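Local structure of 3,4-dihydroxybenzoate decarboxylase (Enterobacter cloacae, 5NY5) at residues N103-V108 with Q242-L247; G98-N103 with L234-A239; T141-G146 with T283-P288. The protein probably catalyses the reversible decarboxylation of 3,4-dihydroxybenzoate to catechol as a UbiD-family enzyme dependent on prenylated FMN and manganese. One frame throughout, in Å; residues are numbered along the deposited sequence.

Interaction 1. Residues N103-V108 with Q242-L247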
# COMPACT_ATOMS: atom_id res chain seq x y z
N ASN A 103 -28.21 -33.26 19.44
CA ASN A 103 -29.09 -34.30 19.95
C ASN A 103 -30.07 -33.69 20.95
O ASN A 103 -30.05 -34.02 22.14
CB ASN A 103 -28.29 -35.43 20.60
CG ASN A 103 -27.23 -35.99 19.67
OD1 ASN A 103 -27.42 -37.03 19.04
ND2 ASN A 103 -26.10 -35.30 19.58
N PRO A 104 -30.95 -32.81 20.50
CA PRO A 104 -31.83 -32.10 21.44
C PRO A 104 -32.87 -33.02 22.04
O PRO A 104 -33.17 -34.10 21.53
CB PRO A 104 -32.48 -31.02 20.57
CG PRO A 104 -32.50 -31.62 19.21
CD PRO A 104 -31.25 -32.46 19.10
N VAL A 105 -33.43 -32.57 23.17
CA VAL A 105 -34.52 -33.27 23.85
C VAL A 105 -35.72 -32.34 23.85
O VAL A 105 -35.66 -31.23 24.40
CB VAL A 105 -34.13 -33.67 25.28
CG1 VAL A 105 -35.34 -34.23 26.01
CG2 VAL A 105 -33.01 -34.70 25.25
N ALA A 106 -36.81 -32.79 23.23
CA ALA A 106 -37.94 -31.91 22.96
C ALA A 106 -38.67 -31.55 24.25
O ALA A 106 -38.75 -32.35 25.18
CB ALA A 106 -38.90 -32.58 21.99
N PRO A 107 -39.22 -30.34 24.32
CA PRO A 107 -40.00 -29.95 25.49
C PRO A 107 -41.31 -30.72 25.59
O PRO A 107 -41.74 -31.40 24.66
CB PRO A 107 -40.25 -28.45 25.28
CG PRO A 107 -40.10 -28.25 23.81
CD PRO A 107 -39.06 -29.23 23.36
N VAL A 108 -41.95 -30.60 26.75
CA VAL A 108 -43.18 -31.31 27.06
C VAL A 108 -44.14 -30.34 27.75
O VAL A 108 -43.73 -29.56 28.61
CB VAL A 108 -42.92 -32.54 27.96
CG1 VAL A 108 -44.23 -33.13 28.45
CG2 VAL A 108 -42.11 -33.58 27.21
N GLN A 242 -30.64 -33.67 30.24
CA GLN A 242 -31.22 -35.00 30.05
C GLN A 242 -32.61 -35.08 30.66
O GLN A 242 -33.03 -36.11 31.19
CB GLN A 242 -30.30 -36.08 30.63
CG GLN A 242 -29.05 -36.33 29.80
CD GLN A 242 -29.37 -36.80 28.40
OE1 GLN A 242 -29.34 -36.01 27.45
NE2 GLN A 242 -29.67 -38.08 28.26
N GLN A 243 -33.34 -33.97 30.57
CA GLN A 243 -34.67 -33.82 31.15
C GLN A 243 -35.43 -32.77 30.36
O GLN A 243 -34.98 -31.62 30.27
CB GLN A 243 -34.57 -33.43 32.62
CG GLN A 243 -35.90 -33.28 33.32
CD GLN A 243 -36.56 -34.61 33.59
OE1 GLN A 243 -35.90 -35.64 33.71
NE2 GLN A 243 -37.89 -34.61 33.68
N PRO A 244 -36.56 -33.12 29.76
CA PRO A 244 -37.26 -32.18 28.87
C PRO A 244 -37.71 -30.93 29.60
O PRO A 244 -38.11 -30.97 30.77
CB PRO A 244 -38.45 -32.99 28.36
CG PRO A 244 -38.61 -34.11 29.33
CD PRO A 244 -37.23 -34.43 29.81
N VAL A 245 -37.63 -29.80 28.90
CA VAL A 245 -38.13 -28.54 29.43
C VAL A 245 -39.65 -28.59 29.47
O VAL A 245 -40.30 -28.98 28.49
CB VAL A 245 -37.63 -27.36 28.58
CG1 VAL A 245 -38.17 -26.04 29.12
CG2 VAL A 245 -36.12 -27.35 28.54
N GLU A 246 -40.23 -28.19 30.60
CA GLU A 246 -41.67 -28.27 30.79
C GLU A 246 -42.35 -26.97 30.38
O GLU A 246 -41.87 -25.88 30.71
CB GLU A 246 -42.00 -28.61 32.24
CG GLU A 246 -41.59 -30.01 32.65
CD GLU A 246 -41.61 -30.23 34.15
OE1 GLU A 246 -40.98 -31.19 34.62
OE2 GLU A 246 -42.25 -29.43 34.86
N LEU A 247 -43.46 -27.09 29.66
CA LEU A 247 -44.23 -25.96 29.19
C LEU A 247 -45.64 -26.01 29.77
O LEU A 247 -46.17 -27.08 30.04
CB LEU A 247 -44.30 -25.93 27.66
CG LEU A 247 -42.96 -25.83 26.94
CD1 LEU A 247 -43.13 -25.95 25.43
CD2 LEU A 247 -42.27 -24.52 27.29
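The P244 ring takes V105 over one face and V108 at an edge. V105 crosses obliquely, its CG1 standing over the ring 4.0 Å from P244 CA; A106 O lies to the same side of the ring plane, at a slant, 3.3 Å from P244 CB. V108 CG2 lies close to that plane at the CB-CG edge, 3.9 Å from P244 CB, the two side chains pointing the same way; CG1 of V108 is anti to the backbone N (chi1 171°), which leaves CG2 beside that N as the methyl facing the ring. The P107 ring is met at its edges: its CB sits 3.3 Å from V245 O and 3.8 Å from L247 CD1, which lies near the ring plane, and the P107 and L247 side chains run side by side in the same direction.

The backbones join at V108, which bonds to the residues before and after E246 in the parallel manner. V108 N donates to V245 O at 2.9 Å (N-H...O 162°), and L247 N donates to V108 O at 2.7 Å, tilted 22° from the carbonyl plane. V108 O is approached further by the CA-H of E246, so two donors of different strength share it. On its far side E246 pairs with A259 through the backbone, while the L247 side chain rests on Y231 and L234.

Q242, two residues before P244, has positive phi and is the C-prime residue of the Schellman motif that ends helix 234-241. The chain leaves the helix and, after the short link 243-245, enters strand 246-249, the middle strand of a small mixed sheet; the V108-E246 bridge is the parallel pairing by which strand 108-110 joins its edge.

Interaction 2. Residues G98-N103 with L234-A239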
# COMPACT_ATOMS: atom_id res chain seq x y z
N GLY A 98 -22.41 -27.40 21.79
CA GLY A 98 -22.58 -27.81 20.40
C GLY A 98 -22.87 -29.29 20.25
O GLY A 98 -23.53 -29.70 19.29
N GLN A 99 -22.39 -30.11 21.19
CA GLN A 99 -22.74 -31.52 21.19
C GLN A 99 -24.21 -31.71 21.56
O GLN A 99 -24.89 -32.58 21.00
CB GLN A 99 -21.83 -32.29 22.15
CG GLN A 99 -22.19 -33.75 22.34
CD GLN A 99 -21.78 -34.63 21.17
OE1 GLN A 99 -21.33 -34.14 20.14
NE2 GLN A 99 -21.93 -35.94 21.34
N ALA A 100 -24.71 -30.91 22.51
CA ALA A 100 -26.10 -31.04 22.91
C ALA A 100 -27.05 -30.49 21.85
O ALA A 100 -28.19 -30.94 21.76
CB ALA A 100 -26.33 -30.32 24.25
N VAL A 101 -26.60 -29.52 21.06
CA VAL A 101 -27.43 -28.98 19.99
C VAL A 101 -27.76 -30.05 18.96
O VAL A 101 -28.85 -30.07 18.39
CB VAL A 101 -26.74 -27.76 19.34
CG1 VAL A 101 -27.50 -27.29 18.12
CG2 VAL A 101 -26.61 -26.63 20.35
N LYS A 102 -26.83 -30.98 18.73
CA LYS A 102 -27.02 -31.99 17.70
C LYS A 102 -27.94 -33.12 18.14
O LYS A 102 -28.41 -33.88 17.29
CB LYS A 102 -25.67 -32.56 17.28
CG LYS A 102 -24.74 -31.53 16.67
CD LYS A 102 -23.37 -32.11 16.37
CE LYS A 102 -22.45 -31.06 15.77
NZ LYS A 102 -22.34 -29.86 16.65
N ASN A 103 -28.21 -33.26 19.44
CA ASN A 103 -29.09 -34.30 19.95
C ASN A 103 -30.07 -33.69 20.95
O ASN A 103 -30.05 -34.02 22.14
CB ASN A 103 -28.29 -35.43 20.60
CG ASN A 103 -27.23 -35.99 19.67
OD1 ASN A 103 -27.42 -37.03 19.04
ND2 ASN A 103 -26.10 -35.30 19.58
N LEU A 234 -35.47 -24.82 22.76
CA LEU A 234 -35.53 -25.42 24.08
C LEU A 234 -34.94 -26.83 24.11
O LEU A 234 -34.66 -27.35 25.19
CB LEU A 234 -36.97 -25.46 24.59
CG LEU A 234 -37.67 -24.11 24.74
CD1 LEU A 234 -39.11 -24.30 25.18
CD2 LEU A 234 -36.92 -23.23 25.72
N GLY A 235 -34.77 -27.45 22.94
CA GLY A 235 -34.21 -28.79 22.90
C GLY A 235 -32.78 -28.88 23.37
O GLY A 235 -32.35 -29.95 23.82
N VAL A 236 -32.04 -27.78 23.29
CA VAL A 236 -30.66 -27.78 23.78
C VAL A 236 -30.63 -27.91 25.29
O VAL A 236 -29.89 -28.72 25.85
CB VAL A 236 -29.93 -26.51 23.31
CG1 VAL A 236 -28.44 -26.61 23.60
CG2 VAL A 236 -30.18 -26.27 21.83
N ALA A 237 -31.46 -27.12 25.98
CA ALA A 237 -31.52 -27.20 27.44
C ALA A 237 -31.96 -28.58 27.90
O ALA A 237 -31.39 -29.14 28.85
CB ALA A 237 -32.45 -26.12 27.99
N GLY A 238 -32.97 -29.14 27.24
CA GLY A 238 -33.39 -30.49 27.58
C GLY A 238 -32.28 -31.51 27.40
O GLY A 238 -32.14 -32.44 28.19
N ALA A 239 -31.47 -31.34 26.35
CA ALA A 239 -30.34 -32.24 26.15
C ALA A 239 -29.25 -31.99 27.18
O ALA A 239 -28.59 -32.93 27.64
CB ALA A 239 -29.79 -32.08 24.74
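The end of helix 93-101 and the turn after it pack against helix 234-241, close enough that the CA atoms of V101 and V236 are 5.1 Å apart and those of A100 and A239 are 5.5 Å apart. At the first pair V101 points its CB away and V236 neither toward nor away, whereas A100 and A239 point their CB atoms across and meet at 3.9 Å.

The A239 methyl also presses on backbone oxygens, lying 3.6 Å from A100 O and 3.3 Å from N103 O, so it fits against the place where the first chain leaves its helix. Next to the alanine pair, V101 CG2 comes in at a slant to V236, 3.7 Å from V236 CG1 and only slightly farther from V236 CG2, so one methyl faces both branches of its partner. The V236 CG1 is anti to the backbone N (chi1 -170°) and also comes near A100 CB, linking the valine and alanine contacts into one apolar patch.

The side chains of K102 and N103 turn back on their own segment. N103 ND2 donates to Q99 O at 3.3 Å, with the oxygen in the plane of the side-chain amide, and N103 N bonds to A100 O, both consistent with a held turn that presents N103 O to A239. K102 NZ reaches G98 O at 2.9 Å from above the carbonyl plane, 56° out of it.

V101 also touches F222, a residue that binds prenylated FMN, and V236 follows the manganese ligand E233 by three positions; neither cofactor nor metal is bound in this apo model. A237 points away from 98-103 and, with L234, rests on helix 214-219, so helix 234-241 is packed between that helix and the end of helix 93-101.

Interaction 3. Residues T141-G146 with T283-P288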
# COMPACT_ATOMS: atom_id res chain seq x y z
N THR A 141 -28.30 2.85 33.34
CA THR A 141 -27.69 4.16 33.45
C THR A 141 -28.77 5.21 33.61
O THR A 141 -29.92 5.00 33.21
CB THR A 141 -26.83 4.51 32.23
OG1 THR A 141 -27.67 4.67 31.08
CG2 THR A 141 -25.81 3.41 31.96
N PRO A 142 -28.44 6.36 34.20
CA PRO A 142 -29.43 7.45 34.31
C PRO A 142 -29.94 7.97 32.97
O PRO A 142 -30.97 8.66 32.96
CB PRO A 142 -28.68 8.54 35.08
CG PRO A 142 -27.63 7.80 35.84
CD PRO A 142 -27.22 6.66 34.97
N ILE A 143 -29.28 7.67 31.85
CA ILE A 143 -29.70 8.16 30.55
C ILE A 143 -30.43 7.09 29.74
O ILE A 143 -30.61 7.25 28.53
CB ILE A 143 -28.52 8.73 29.75
CG1 ILE A 143 -27.56 7.61 29.35
CG2 ILE A 143 -27.79 9.79 30.55
CD1 ILE A 143 -26.45 8.05 28.42
N ASP A 144 -30.85 6.00 30.37
CA ASP A 144 -31.60 4.97 29.67
C ASP A 144 -32.98 5.48 29.28
O ASP A 144 -33.51 6.44 29.86
CB ASP A 144 -31.73 3.72 30.54
CG ASP A 144 -30.44 2.92 30.63
OD1 ASP A 144 -29.39 3.44 30.20
OD2 ASP A 144 -30.48 1.78 31.13
N ALA A 145 -33.57 4.83 28.28
CA ALA A 145 -34.90 5.22 27.83
C ALA A 145 -35.97 4.97 28.88
O ALA A 145 -37.03 5.59 28.83
CB ALA A 145 -35.26 4.47 26.55
N GLY A 146 -35.70 4.08 29.83
CA GLY A 146 -36.65 3.73 30.86
C GLY A 146 -36.26 2.41 31.49
O GLY A 146 -35.24 1.81 31.13
N THR A 283 -34.12 11.01 26.64
CA THR A 283 -32.66 11.01 26.73
C THR A 283 -31.99 10.75 25.39
O THR A 283 -30.76 10.74 25.32
CB THR A 283 -32.18 9.97 27.75
OG1 THR A 283 -32.60 8.66 27.34
CG2 THR A 283 -32.75 10.27 29.13
N GLY A 284 -32.77 10.52 24.33
CA GLY A 284 -32.22 10.18 23.03
C GLY A 284 -31.55 8.83 22.95
O GLY A 284 -31.20 8.40 21.85
N HIS A 285 -31.36 8.14 24.07
CA HIS A 285 -30.69 6.86 24.10
C HIS A 285 -31.65 5.77 24.56
O HIS A 285 -32.70 6.04 25.14
CB HIS A 285 -29.47 6.89 25.04
CG HIS A 285 -28.45 7.91 24.66
ND1 HIS A 285 -28.17 9.01 25.43
CD2 HIS A 285 -27.64 7.99 23.58
CE1 HIS A 285 -27.23 9.73 24.85
NE2 HIS A 285 -26.89 9.13 23.72
N ALA A 286 -31.27 4.53 24.27
CA ALA A 286 -32.05 3.38 24.70
C ALA A 286 -31.37 2.70 25.89
O ALA A 286 -31.87 2.76 27.02
CB ALA A 286 -32.22 2.38 23.55
N MSE A 287 -30.23 2.08 25.64
CA MSE A 287 -29.56 1.26 26.63
C MSE A 287 -28.09 1.09 26.27
O MSE A 287 -27.72 1.23 25.11
CB MSE A 287 -30.23 -0.11 26.70
CG MSE A 287 -30.51 -0.61 28.10
SE MSE A 287 -30.85 -2.52 28.05
CE MSE A 287 -29.03 -3.16 28.33
N PRO A 288 -27.25 0.81 27.27
CA PRO A 288 -25.88 0.38 26.96
C PRO A 288 -25.90 -0.87 26.10
O PRO A 288 -26.58 -1.85 26.41
CB PRO A 288 -25.27 0.12 28.34
CG PRO A 288 -26.07 0.96 29.26
CD PRO A 288 -27.46 0.99 28.71
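A type I turn from T141 to D144 brings the chain against strand 285-288, where A145 N donates to A286 O at 3.0 Å in a nearly straight bond (169°). A second bond comes from a side chain: T283 OG1, set between the backbone N and the carbonyl carbon (chi1 61°), which puts it over I143 O, donates to that oxygen at 2.7 Å from above the carbonyl plane (52° out of it).

I143 CD1 approaches the H285 ring at a slant, 3.6 Å from ND1. A145 CB sits 3.3 Å from H285 O. The D144 and P288 side chains cross at about a right angle, with D144 OD1 3.5 Å from P288 CD, while D144 OD2 accepts the backbone N-H of N140. T141 and P288 meet tip to tip, CG2 to CG at 3.7 Å. From the second subunit, P477 packs on T141 and I143, and A476 on P288.

M287, a selenomethionine, points its CB away from the turn, and its side chain touches F148 and C150 of strand 148-157, near R171, which binds prenylated FMN. Strand 285-288 pairs on with strand 294-296, through A286 and M287 to G295, and so lies between that strand and the turn that leads into strand 148-157.

From the N terminus, the chain first supplies 98-103 and 103-108, then 141-146, and the partners return in the same order: 234-239, 242-247 and 283-288. Each contact closes a loop of roughly 130 to 136 residues, and all three loops cross, none nesting within another. Interactions 1 and 2 share N103 and touch directly, a probable V105 N to G235 O hydrogen bond joining the linker to helix 234-241. Together they tie helix 93-101 and strand 108-110 to the helix-strand unit 234-249. Interaction 3 lies on the opposite side of the chain's centre, its centre about 37 Å from that of interaction 1, and ties the lead-in to strand 148-157 to strand 285-288.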